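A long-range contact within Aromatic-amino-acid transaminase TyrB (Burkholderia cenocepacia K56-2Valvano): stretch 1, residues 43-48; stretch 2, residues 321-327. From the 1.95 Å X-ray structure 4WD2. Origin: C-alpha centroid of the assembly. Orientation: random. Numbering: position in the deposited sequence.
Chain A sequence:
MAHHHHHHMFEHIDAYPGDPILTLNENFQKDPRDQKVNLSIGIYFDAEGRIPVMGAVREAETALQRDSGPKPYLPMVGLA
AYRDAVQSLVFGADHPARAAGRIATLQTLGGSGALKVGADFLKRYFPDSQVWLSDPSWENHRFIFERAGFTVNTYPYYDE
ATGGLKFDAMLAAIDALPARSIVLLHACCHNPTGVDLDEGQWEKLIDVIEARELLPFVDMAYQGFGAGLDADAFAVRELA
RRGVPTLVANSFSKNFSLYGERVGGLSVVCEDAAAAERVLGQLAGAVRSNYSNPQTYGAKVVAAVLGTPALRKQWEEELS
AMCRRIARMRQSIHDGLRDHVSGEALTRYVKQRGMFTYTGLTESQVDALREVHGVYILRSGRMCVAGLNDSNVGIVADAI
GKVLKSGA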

# COMPACT_ATOMS: atom_id res chain seq x y z
N ILE A 43 -15.64 -13.98 3.20
CA ILE A 43 -14.80 -13.77 4.38
C ILE A 43 -15.29 -14.70 5.49
O ILE A 43 -16.38 -15.25 5.38
CB ILE A 43 -14.85 -12.30 4.87
CG1 ILE A 43 -16.26 -11.92 5.32
CG2 ILE A 43 -14.37 -11.34 3.79
CD1 ILE A 43 -16.35 -10.49 5.81
N TYR A 44 -14.51 -14.87 6.55
CA TYR A 44 -14.93 -15.76 7.64
C TYR A 44 -15.91 -15.07 8.59
O TYR A 44 -15.66 -13.97 9.07
CB TYR A 44 -13.72 -16.28 8.43
CG TYR A 44 -14.13 -17.22 9.56
CD1 TYR A 44 -14.33 -18.57 9.32
CD2 TYR A 44 -14.35 -16.74 10.85
CE1 TYR A 44 -14.71 -19.43 10.35
CE2 TYR A 44 -14.74 -17.59 11.87
CZ TYR A 44 -14.92 -18.92 11.62
OH TYR A 44 -15.30 -19.75 12.64
N PHE A 45 -17.02 -15.75 8.86
CA PHE A 45 -17.96 -15.36 9.92
C PHE A 45 -17.94 -16.46 10.98
O PHE A 45 -17.67 -17.61 10.67
CB PHE A 45 -19.37 -15.16 9.36
CG PHE A 45 -19.44 -14.14 8.27
CD1 PHE A 45 -19.18 -14.49 6.95
CD2 PHE A 45 -19.76 -12.82 8.55
CE1 PHE A 45 -19.23 -13.54 5.94
CE2 PHE A 45 -19.83 -11.86 7.55
CZ PHE A 45 -19.56 -12.22 6.24
N ASP A 46 -18.22 -16.11 12.23
CA ASP A 46 -18.19 -17.10 13.29
C ASP A 46 -19.54 -17.79 13.46
O ASP A 46 -20.41 -17.68 12.60
CB ASP A 46 -17.73 -16.48 14.63
CG ASP A 46 -18.60 -15.32 15.09
OD1 ASP A 46 -19.77 -15.19 14.66
OD2 ASP A 46 -18.11 -14.52 15.92
N ALA A 47 -19.70 -18.50 14.57
CA ALA A 47 -20.92 -19.27 14.83
C ALA A 47 -22.15 -18.37 14.91
O ALA A 47 -23.27 -18.84 14.69
CB ALA A 47 -20.78 -20.07 16.12
N GLU A 48 -21.94 -17.10 15.22
CA GLU A 48 -23.05 -16.17 15.36
C GLU A 48 -23.21 -15.29 14.12
O GLU A 48 -23.98 -14.33 14.13
CB GLU A 48 -22.86 -15.30 16.62
N ALA A 321 -10.01 -23.77 15.76
CA ALA A 321 -11.45 -23.85 16.03
C ALA A 321 -12.26 -23.30 14.85
O ALA A 321 -13.32 -23.82 14.53
CB ALA A 321 -11.79 -23.12 17.30
N MET A 322 -11.75 -22.25 14.21
CA MET A 322 -12.35 -21.72 12.99
C MET A 322 -12.30 -22.76 11.87
O MET A 322 -13.29 -22.99 11.18
CB MET A 322 -11.65 -20.44 12.54
CG MET A 322 -11.89 -19.25 13.45
SD MET A 322 -10.66 -17.95 13.24
CE MET A 322 -10.87 -17.52 11.53
N CYS A 323 -11.14 -23.37 11.72
CA CYS A 323 -10.95 -24.44 10.75
C CYS A 323 -11.96 -25.57 10.97
O CYS A 323 -12.57 -26.06 10.02
CB CYS A 323 -9.52 -24.97 10.82
SG CYS A 323 -9.04 -26.10 9.50
N ARG A 324 -12.13 -25.99 12.22
CA ARG A 324 -13.05 -27.08 12.54
C ARG A 324 -14.52 -26.68 12.37
O ARG A 324 -15.34 -27.52 12.01
CB ARG A 324 -12.80 -27.59 13.97
CG ARG A 324 -11.54 -28.43 14.12
CD ARG A 324 -11.50 -29.15 15.46
NE ARG A 324 -11.60 -28.24 16.59
CZ ARG A 324 -10.56 -27.63 17.15
NH1 ARG A 324 -9.34 -27.85 16.69
NH2 ARG A 324 -10.74 -26.80 18.18
N ARG A 325 -14.85 -25.42 12.62
CA ARG A 325 -16.23 -24.95 12.45
C ARG A 325 -16.65 -25.04 10.99
O ARG A 325 -17.76 -25.48 10.69
CB ARG A 325 -16.41 -23.52 12.96
CG ARG A 325 -17.88 -23.18 13.28
CD ARG A 325 -18.11 -21.68 13.47
NE ARG A 325 -18.03 -20.96 12.21
CZ ARG A 325 -19.02 -20.88 11.32
NH1 ARG A 325 -18.84 -20.20 10.19
NH2 ARG A 325 -20.18 -21.49 11.55
N ILE A 326 -15.78 -24.63 10.07
CA ILE A 326 -16.05 -24.78 8.64
C ILE A 326 -16.26 -26.25 8.29
O ILE A 326 -17.21 -26.59 7.56
CB ILE A 326 -14.91 -24.18 7.78
CG1 ILE A 326 -14.84 -22.66 7.95
CG2 ILE A 326 -15.12 -24.52 6.30
CD1 ILE A 326 -13.71 -22.01 7.20
N ALA A 327 -15.40 -27.13 8.80
CA ALA A 327 -15.53 -28.56 8.50
C ALA A 327 -16.85 -29.11 9.03
O ALA A 327 -17.48 -29.95 8.39
CB ALA A 327 -14.35 -29.32 9.08

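One arginine side chain, that of Arg325, touches four consecutive residues of the opposing loop. Its atoms are the nearest helix partners of Phe45, Asp46 and Ala47, and it shares Tyr44 with two helix neighbours. The contact joins segments at least 278 residues apart in sequence. Residues 43-48 form no regular helix or strand. Residues 321-327 lie within a helix that extends beyond both ends of the stretch.

Arg325 points its CA-to-CB bond toward the loop. Its chi1 and chi2 are both t, so the first part of the chain is extended. Chi3 is p, at 72°, and turns the guanidinium group. Two hydrogen bonds to the loop follow. Arg325 NE donates to Tyr44 OH at 3.0 Å, with an N-H...O angle of 149°. The hydroxyl sits at the edge of the guanidinium, near its plane, where the NE hydrogen can reach it. Arg325 NH1 also approaches Phe45 O at 2.9 Å. This bond is short but weak, because its angle is only 119° and the carbonyl lies oblique to the guanidinium. NH1 and NH2 have further hydrogen bonds elsewhere in the structure.

The loop backbone also passes over one face of the guanidinium. Asp46 O lies 3.7 Å from Arg325 CZ, and Ala47 N is over the same face. These are packing contacts, not hydrogen bonds. Ala47 N comes nearest to Arg325 at CD, also 3.7 Å away. The methyl carbon Ala47 CB is 4.1 Å from Arg325 CD, so the aliphatic part of the arginine packs here as well.

Tyr44 is the main loop side chain in the contact. It is buried, and its CA-to-CB bond points toward the helix. Chi1 is t. Met322 packs over one face of its ring. Met322 CE is 3.8 Å from the centroid of the Tyr44 ring and 18° off the ring normal, which makes a CH-pi contact. Met322 SD is farther, 4.7 Å from the same centroid, and approaches obliquely. The methionine also meets the hydroxyl end of the tyrosine: Met322 CG is 3.6 Å from Tyr44 CZ and 3.5 Å from Tyr44 OH. Ile326 takes a different position, at the ring edge. Its CG1 is 4.0 Å from Tyr44 CE1. The CA-to-CB bond of Ile326 points sideways, but the end of its side chain comes nearer to the loop.

Tyr44 therefore combines polar and apolar contacts. Its ring packs against Met322 and Ile326, while its hydroxyl accepts a hydrogen bond from Arg325. The three helix residues are 322, 325 and 326, a spacing that places them on one side of a helix.

Phe45 takes part mainly through its carbonyl, since its CA-to-CB bond points away from the helix. The Asp46 carboxylate faces a local task: OD1 accepts a hydrogen bond from Glu48 N at 2.9 Å. The two stretches together bury 305 Å².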